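Alpha-acetolactate decarboxylase (Bacillus subtilis subsp. subtilis str. 168, PDB 5XNE) converts (2S)-2-acetolactate into (R)-acetoin with release of carbon dioxide, a step on the route from pyruvate to butane-2,3-diol. Local coordinates at residues Y53-R56 and T60-P63; M102-S105 and F109-I112; F146-V151 and L174-E179. All coordinates share one frame; numbering follows the deposited sequence.

In the fold
The three contacts follow one another along the chain, each closing before the next opens. Contact 1, a hairpin in the first part of the chain, and contact 2, where a loop meets strand 109-115, lie on opposite sides of the chain's centre, with their centres about 28 Å apart. Contact 3 touches both: Ile177 packs against the hairpin of contact 1, its centre about 13 Å away, and Leu174 meets Ile112 of contact 2, about 23 Å away between centres. Strand 151-160 pairs with both 109-115 and 171-178. Strand 171-178 carries His173 and His175, two of the three zinc-binding histidines, so part of the zinc site lies on the strand that touches both other contacts.

Contact 1 of 3, residues Y53-R56 and T60-P63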
loop_
_atom_site.group_PDB
_atom_site.type_symbol
_atom_site.label_atom_id
_atom_site.label_comp_id
_atom_site.label_asym_id
_atom_site.label_seq_id
_atom_site.Cartn_x
_atom_site.Cartn_y
_atom_site.Cartn_z
ATOM N N TYR B 53 17.160 -16.167 9.186
ATOM C CA TYR B 53 18.081 -16.985 8.395
ATOM C C TYR B 53 18.035 -16.656 6.915
ATOM O O TYR B 53 16.987 -16.242 6.397
ATOM C CB TYR B 53 17.757 -18.464 8.575
ATOM C CG TYR B 53 18.043 -18.985 9.961
ATOM C CD1 TYR B 53 17.099 -18.884 10.968
ATOM C CD2 TYR B 53 19.269 -19.582 10.257
ATOM C CE1 TYR B 53 17.361 -19.367 12.243
ATOM C CE2 TYR B 53 19.540 -20.067 11.531
ATOM C CZ TYR B 53 18.585 -19.956 12.512
ATOM O OH TYR B 53 18.860 -20.435 13.769
ATOM N N ARG B 54 19.177 -16.854 6.249
ATOM C CA ARG B 54 19.296 -16.846 4.795
ATOM C C ARG B 54 19.320 -18.292 4.294
ATOM O O ARG B 54 20.273 -19.033 4.565
ATOM C CB ARG B 54 20.571 -16.116 4.350
ATOM C CG ARG B 54 20.725 -16.017 2.835
ATOM C CD ARG B 54 22.156 -15.643 2.417
ATOM N NE ARG B 54 22.655 -14.392 2.984
ATOM C CZ ARG B 54 22.767 -13.248 2.305
ATOM N NH1 ARG B 54 22.369 -13.179 1.032
ATOM N NH2 ARG B 54 23.251 -12.166 2.902
ATOM N N LEU B 55 18.282 -18.709 3.586
ATOM C CA LEU B 55 18.217 -20.068 3.030
ATOM C C LEU B 55 18.724 -20.077 1.596
ATOM O O LEU B 55 18.169 -19.390 0.740
ATOM C CB LEU B 55 16.780 -20.606 3.069
ATOM C CG LEU B 55 16.168 -21.201 4.342
ATOM C CD1 LEU B 55 16.700 -22.604 4.601
ATOM C CD2 LEU B 55 16.403 -20.316 5.545
ATOM N N ARG B 56 19.777 -20.846 1.323
ATOM C CA ARG B 56 20.331 -20.895 -0.028
ATOM C C ARG B 56 20.100 -22.231 -0.720
ATOM O O ARG B 56 19.815 -23.249 -0.087
ATOM C CB ARG B 56 21.835 -20.604 -0.011
ATOM C CG ARG B 56 22.220 -19.160 0.241
ATOM C CD ARG B 56 23.716 -18.989 -0.016
ATOM N NE ARG B 56 24.141 -17.595 0.005
ATOM C CZ ARG B 56 24.867 -17.047 0.977
ATOM N NH1 ARG B 56 25.258 -17.772 2.026
ATOM N NH2 ARG B 56 25.209 -15.772 0.902
ATOM N N THR B 60 21.796 -24.875 2.681
ATOM C CA THR B 60 22.251 -24.294 3.942
ATOM C C THR B 60 21.332 -23.171 4.399
ATOM O O THR B 60 20.605 -22.578 3.592
ATOM C CB THR B 60 23.686 -23.727 3.842
ATOM O OG1 THR B 60 23.715 -22.645 2.901
ATOM C CG2 THR B 60 24.670 -24.808 3.407
ATOM N N ALA B 61 21.377 -22.893 5.699
ATOM C CA ALA B 61 20.641 -21.789 6.295
ATOM C C ALA B 61 21.565 -21.052 7.249
ATOM O O ALA B 61 21.973 -21.594 8.285
ATOM C CB ALA B 61 19.397 -22.289 7.020
ATOM N N THR B 62 21.907 -19.822 6.886
ATOM C CA THR B 62 22.879 -19.028 7.625
ATOM C C THR B 62 22.191 -17.896 8.356
ATOM O O THR B 62 21.399 -17.163 7.755
ATOM C CB THR B 62 23.945 -18.442 6.681
ATOM O OG1 THR B 62 24.431 -19.475 5.817
ATOM C CG2 THR B 62 25.103 -17.830 7.466
ATOM N N PRO B 63 22.478 -17.739 9.654
ATOM C CA PRO B 63 21.939 -16.601 10.395
ATOM C C PRO B 63 22.264 -15.288 9.702
ATOM O O PRO B 63 23.362 -15.114 9.171
ATOM C CB PRO B 63 22.638 -16.704 11.755
ATOM C CG PRO B 63 22.914 -18.175 11.907
ATOM C CD PRO B 63 23.245 -18.659 10.520
HETATM O O HOH W 1 22.826 -19.984 3.561
HETATM O O HOH W 2 25.931 -20.835 1.991
#
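Tyr53-Arg56 and Thr60-Pro63 are the paired arms of an antiparallel beta hairpin at the surface of the chain, with their short axes 4.3 Å apart at the closest point. Arg54 and Thr62 form a hydrogen-bonded pair: Arg54 N gives a nearly straight bond (175° at the hydrogen) to Thr62 O at 2.7 Å, and Thr62 N returns one to Arg54 O at 2.9 Å. Leu55 and Ala61, the next pair, are non-hydrogen-bonded and share an apolar face. A chi1 of -81° sets Leu55 CG beside its own backbone N, and both methyls then bear on Ala61 CB, CD1 at 3.6 Å. The side chains of Tyr53 and Pro63 set out in diverging directions from a non-hydrogen-bonded pair, yet the phenol ring slants across the proline so that Tyr53 CE2 comes within 3.9 Å of Pro63 CG, while Ala61 O lies near the ring plane at its edge.

The face bearing Arg54, Arg56, Thr60 and Thr62 is polar and hydrated. One water bonds Arg54 O, Thr60 OG1 and Thr62 OG1, donating to the first two; a second joins Thr60 OG1 to Arg56 NH1. Arg54 CD lies 3.3 Å above the centre of the Arg56 guanidinium, covering one of its faces. Asp42 forms a salt bridge with Arg56 and takes Arg54 NH1 on its backbone O, while Asp68 forms a salt bridge with Arg54 and Asp58 bonds Thr60 OG1. Strand 44-48 pairs with the other edge of Tyr53-Arg56, and Tyr53, Leu55 and Ala61 all rest on Ile177 of strand 171-178.

Contact 2 of 3, residues M102-S105 and F109-I112; sequences MLPS and FYAI
Tyr110 is the residue of Phe109-Ile112 that touches Leu103, Pro104 and Ser105; Phe109, just before it, has its CB pointing away from the loop and packs on Leu209 of the second subunit. At Tyr110 the side chain points toward the loop: with chi1 at -57° its CG lies beside the backbone N, and the phenol projects from the strand toward the Leu103-Ser105 backbone. Leu103 CD2 sits squarely over one face of the ring, 3.7 Å from the centroid and only 4° off the normal, a CH-pi contact in which the two side chains run past each other in opposite directions. At the far end of the ring, Tyr110 OH donates to Ser105 O at 2.8 Å. The carbonyl oxygen lies in the ring plane, and the hydroxyl in turn meets it in the carbonyl plane on a lone pair (127° at the oxygen). Ser105 N is 3.1 Å from the same Tyr110 OH, and Pro104 CD comes to 3.3 Å from it.

The contact ties the loop that follows helix 92-100 to strand 109-115, which runs antiparallel between strands 151-160 and 195-208. A phenylalanine in place of Tyr110 would probably leave Ser105 O without this donor from the strand, with only the Leu103 and Pro104 packing left between the ring and these loop residues. Ser105 OG is engaged with other partners: it bonds Asn107 N and Phe216 O of the second subunit, which brings the loop to the dimer interface. Further along, Ala111 touches Phe78, and Ile112 CG2 packs on Leu174 CD2.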
loop_
_atom_site.group_PDB
_atom_site.type_symbol
_atom_site.label_atom_id
_atom_site.label_comp_id
_atom_site.label_asym_id
_atom_site.label_seq_id
_atom_site.Cartn_x
_atom_site.Cartn_y
_atom_site.Cartn_z
ATOM N N MET B 102 -11.861 -18.244 8.801
ATOM C CA MET B 102 -11.817 -17.969 10.241
ATOM C C MET B 102 -11.259 -16.571 10.561
ATOM O O MET B 102 -11.405 -16.066 11.677
ATOM C CB MET B 102 -10.999 -19.067 10.936
ATOM C CG MET B 102 -9.991 -18.611 11.979
ATOM S SD MET B 102 -9.387 -19.982 12.984
ATOM C CE MET B 102 -8.251 -19.127 14.081
ATOM N N LEU B 103 -10.636 -15.941 9.573
ATOM C CA LEU B 103 -10.146 -14.575 9.742
ATOM C C LEU B 103 -11.306 -13.626 10.012
ATOM O O LEU B 103 -12.368 -13.768 9.403
ATOM C CB LEU B 103 -9.394 -14.122 8.498
ATOM C CG LEU B 103 -8.261 -15.047 8.064
ATOM C CD1 LEU B 103 -7.919 -14.756 6.638
ATOM C CD2 LEU B 103 -7.061 -14.857 8.960
ATOM N N PRO B 104 -11.107 -12.660 10.926
ATOM C CA PRO B 104 -12.105 -11.620 11.199
ATOM C C PRO B 104 -12.467 -10.856 9.927
ATOM O O PRO B 104 -13.601 -10.404 9.762
ATOM C CB PRO B 104 -11.397 -10.709 12.209
ATOM C CG PRO B 104 -10.383 -11.580 12.858
ATOM C CD PRO B 104 -9.931 -12.544 11.804
ATOM N N SER B 105 -11.503 -10.731 9.023
ATOM C CA SER B 105 -11.727 -9.987 7.790
ATOM C C SER B 105 -10.663 -10.303 6.742
ATOM O O SER B 105 -9.484 -10.422 7.066
ATOM C CB SER B 105 -11.732 -8.478 8.063
ATOM O OG SER B 105 -11.769 -7.731 6.852
ATOM N N PHE B 109 -4.355 -7.277 7.405
ATOM C CA PHE B 109 -3.085 -8.000 7.250
ATOM C C PHE B 109 -2.895 -8.992 8.391
ATOM O O PHE B 109 -3.233 -8.682 9.535
ATOM C CB PHE B 109 -1.910 -7.022 7.233
ATOM C CG PHE B 109 -1.877 -6.124 6.022
ATOM C CD1 PHE B 109 -2.712 -5.009 5.934
ATOM C CD2 PHE B 109 -0.995 -6.383 4.980
ATOM C CE1 PHE B 109 -2.678 -4.184 4.803
ATOM C CE2 PHE B 109 -0.954 -5.557 3.854
ATOM C CZ PHE B 109 -1.793 -4.464 3.776
ATOM N N TYR B 110 -2.353 -10.175 8.093
ATOM C CA TYR B 110 -2.065 -11.155 9.144
ATOM C C TYR B 110 -0.674 -11.735 8.987
ATOM O O TYR B 110 -0.205 -11.952 7.869
ATOM C CB TYR B 110 -3.081 -12.315 9.139
ATOM C CG TYR B 110 -4.507 -11.862 9.283
ATOM C CD1 TYR B 110 -5.258 -11.533 8.163
ATOM C CD2 TYR B 110 -5.090 -11.734 10.536
ATOM C CE1 TYR B 110 -6.576 -11.101 8.279
ATOM C CE2 TYR B 110 -6.406 -11.298 10.665
ATOM C CZ TYR B 110 -7.136 -10.983 9.527
ATOM O OH TYR B 110 -8.443 -10.549 9.639
ATOM N N ALA B 111 -0.023 -11.996 10.110
ATOM C CA ALA B 111 1.149 -12.854 10.111
ATOM C C ALA B 111 0.669 -14.227 10.539
ATOM O O ALA B 111 -0.233 -14.347 11.384
ATOM C CB ALA B 111 2.219 -12.342 11.047
ATOM N N ILE B 112 1.248 -15.263 9.954
ATOM C CA ILE B 112 0.807 -16.612 10.273
ATOM C C ILE B 112 1.988 -17.559 10.388
ATOM O O ILE B 112 2.951 -17.495 9.621
ATOM C CB ILE B 112 -0.201 -17.124 9.226
ATOM C CG1 ILE B 112 -0.703 -18.532 9.582
ATOM C CG2 ILE B 112 0.420 -17.144 7.864
ATOM C CD1 ILE B 112 -1.860 -18.980 8.704
#

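Contact 3 of 3, residues F146-V151 and L174-E179; sequences FNFDNV and LHFIDE. With ZN (zinc ion), chain D.
Asp178 OD1 is gripped by two backbone amides, Asn182 N and Ser183 N, which anchor the carboxylate to the turn after strand 171-178. Its CB meets Val151 CG2 at 3.9 Å, the two side chains crossing at about a right angle. Val151 CG1 in turn lies 3.8 Å from Phe176 CZ, and its other methyl, CG2, sits in the plane of that ring at its edge. Phe176 holds CG anti to the backbone N (chi1 168°), which carries the ring out toward 146-151. There Phe176 CE2 stands over a face of Phe148, 4.1 Å from Phe148 CD2, with the two ring planes inclined at 48°.

Asn150 and Val151, both facing Phe118, form a G1 beta bulge at the corner where strand 145-149 gives way to 151-160, and Phe148 and Val151, on the two sides of that corner, both reach Phe176. One residue before Phe176, on the other side of the strand, His175 NE2 binds the zinc ion at 2.2 Å. His173, His186 and three waters complete the shell, and Leu45 O bonds His175 ND1, a second-shell contact that, with the zinc, helps set the rotation of the imidazole.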
loop_
_atom_site.group_PDB
_atom_site.type_symbol
_atom_site.label_atom_id
_atom_site.label_comp_id
_atom_site.label_asym_id
_atom_site.label_seq_id
_atom_site.Cartn_x
_atom_site.Cartn_y
_atom_site.Cartn_z
ATOM N N PHE B 146 12.868 -27.801 -3.980
ATOM C CA PHE B 146 13.112 -28.866 -3.019
ATOM C C PHE B 146 11.806 -29.524 -2.612
ATOM O O PHE B 146 10.768 -28.866 -2.490
ATOM C CB PHE B 146 13.837 -28.327 -1.784
ATOM C CG PHE B 146 15.150 -27.664 -2.089
ATOM C CD1 PHE B 146 15.208 -26.312 -2.402
ATOM C CD2 PHE B 146 16.334 -28.391 -2.054
ATOM C CE1 PHE B 146 16.419 -25.700 -2.682
ATOM C CE2 PHE B 146 17.546 -27.787 -2.331
ATOM C CZ PHE B 146 17.593 -26.442 -2.644
ATOM N N ASN B 147 11.856 -30.837 -2.413
ATOM C CA ASN B 147 10.712 -31.557 -1.865
ATOM C C ASN B 147 11.097 -32.232 -0.556
ATOM O O ASN B 147 12.051 -33.002 -0.498
ATOM C CB ASN B 147 10.186 -32.584 -2.866
ATOM C CG ASN B 147 9.704 -31.946 -4.152
ATOM O OD1 ASN B 147 8.621 -31.363 -4.199
ATOM N ND2 ASN B 147 10.509 -32.052 -5.206
ATOM N N PHE B 148 10.371 -31.916 0.506
ATOM C CA PHE B 148 10.640 -32.498 1.809
ATOM C C PHE B 148 9.500 -33.430 2.186
ATOM O O PHE B 148 8.342 -33.174 1.854
ATOM C CB PHE B 148 10.827 -31.405 2.861
ATOM C CG PHE B 148 11.875 -30.396 2.497
ATOM C CD1 PHE B 148 13.213 -30.673 2.690
ATOM C CD2 PHE B 148 11.518 -29.167 1.957
ATOM C CE1 PHE B 148 14.182 -29.753 2.354
ATOM C CE2 PHE B 148 12.481 -28.240 1.615
ATOM C CZ PHE B 148 13.814 -28.528 1.814
ATOM N N ASP B 149 9.841 -34.525 2.857
ATOM C CA ASP B 149 8.855 -35.508 3.288
ATOM C C ASP B 149 8.918 -35.687 4.788
ATOM O O ASP B 149 10.009 -35.764 5.349
ATOM C CB ASP B 149 9.083 -36.857 2.605
ATOM C CG ASP B 149 8.882 -36.798 1.111
ATOM O OD1 ASP B 149 7.715 -36.714 0.669
ATOM O OD2 ASP B 149 9.892 -36.845 0.375
ATOM N N ASN B 150 7.750 -35.757 5.425
ATOM C CA ASN B 150 7.646 -35.984 6.862
ATOM C C ASN B 150 8.699 -35.219 7.651
ATOM O O ASN B 150 9.535 -35.801 8.332
ATOM C CB ASN B 150 7.730 -37.479 7.164
ATOM C CG ASN B 150 6.474 -38.211 6.758
ATOM O OD1 ASN B 150 5.482 -38.207 7.486
ATOM N ND2 ASN B 150 6.499 -38.827 5.581
ATOM N N VAL B 151 8.653 -33.898 7.534
ATOM C CA VAL B 151 9.685 -33.047 8.101
ATOM C C VAL B 151 9.083 -32.163 9.192
ATOM O O VAL B 151 7.945 -31.704 9.075
ATOM C CB VAL B 151 10.354 -32.188 6.991
ATOM C CG1 VAL B 151 9.309 -31.328 6.254
ATOM C CG2 VAL B 151 11.480 -31.329 7.550
ATOM N N LEU B 174 4.239 -17.627 2.054
ATOM C CA LEU B 174 4.786 -18.433 3.146
ATOM C C LEU B 174 6.169 -18.966 2.809
ATOM O O LEU B 174 6.418 -19.391 1.673
ATOM C CB LEU B 174 3.851 -19.615 3.460
ATOM C CG LEU B 174 2.381 -19.272 3.696
ATOM C CD1 LEU B 174 1.557 -20.558 3.713
ATOM C CD2 LEU B 174 2.198 -18.497 4.982
ATOM N N HIS B 175 7.051 -18.943 3.804
ATOM C CA HIS B 175 8.355 -19.588 3.703
ATOM C C HIS B 175 8.436 -20.721 4.730
ATOM O O HIS B 175 7.601 -20.798 5.622
ATOM C CB HIS B 175 9.486 -18.577 3.914
ATOM C CG HIS B 175 9.680 -17.625 2.769
ATOM N ND1 HIS B 175 10.752 -16.771 2.689
ATOM C CD2 HIS B 175 8.932 -17.399 1.658
ATOM C CE1 HIS B 175 10.668 -16.054 1.578
ATOM N NE2 HIS B 175 9.571 -16.414 0.937
ATOM N N PHE B 176 9.439 -21.584 4.594
ATOM C CA PHE B 176 9.600 -22.743 5.471
ATOM C C PHE B 176 11.057 -22.919 5.886
ATOM O O PHE B 176 11.959 -22.694 5.085
ATOM C CB PHE B 176 9.102 -24.006 4.755
ATOM C CG PHE B 176 9.474 -25.289 5.450
ATOM C CD1 PHE B 176 8.806 -25.685 6.601
ATOM C CD2 PHE B 176 10.481 -26.095 4.948
ATOM C CE1 PHE B 176 9.150 -26.889 7.246
ATOM C CE2 PHE B 176 10.834 -27.293 5.587
ATOM C CZ PHE B 176 10.165 -27.682 6.727
ATOM N N ILE B 177 11.278 -23.311 7.140
ATOM C CA ILE B 177 12.602 -23.761 7.572
ATOM C C ILE B 177 12.424 -24.990 8.469
ATOM O O ILE B 177 11.484 -25.066 9.267
ATOM C CB ILE B 177 13.386 -22.629 8.293
ATOM C CG1 ILE B 177 14.850 -23.042 8.510
ATOM C CG2 ILE B 177 12.707 -22.220 9.589
ATOM C CD1 ILE B 177 15.774 -21.879 8.871
ATOM N N ASP B 178 13.305 -25.970 8.316
ATOM C CA ASP B 178 13.175 -27.178 9.122
ATOM C C ASP B 178 13.714 -26.959 10.536
ATOM O O ASP B 178 14.389 -25.967 10.824
ATOM C CB ASP B 178 13.879 -28.360 8.449
ATOM C CG ASP B 178 15.386 -28.286 8.560
ATOM O OD1 ASP B 178 15.978 -27.227 8.272
ATOM O OD2 ASP B 178 15.987 -29.305 8.965
ATOM N N GLU B 179 13.399 -27.882 11.442
ATOM C CA GLU B 179 13.806 -27.705 12.833
ATOM C C GLU B 179 15.332 -27.720 12.972
ATOM O O GLU B 179 15.884 -27.070 13.856
ATOM C CB GLU B 179 13.180 -28.775 13.729
ATOM C CG GLU B 179 13.340 -28.468 15.217
ATOM C CD GLU B 179 12.148 -27.710 15.796
ATOM O OE1 GLU B 179 11.214 -27.386 15.026
ATOM O OE2 GLU B 179 12.150 -27.424 17.015
HETATM ZN ZN ZN D . 8.869 -15.580 -1.018
HETATM O O HOH W 3 8.813 -14.364 -2.991
HETATM O O HOH W 4 9.907 -13.632 -0.670
HETATM O O HOH W 5 10.852 -15.854 -2.139
#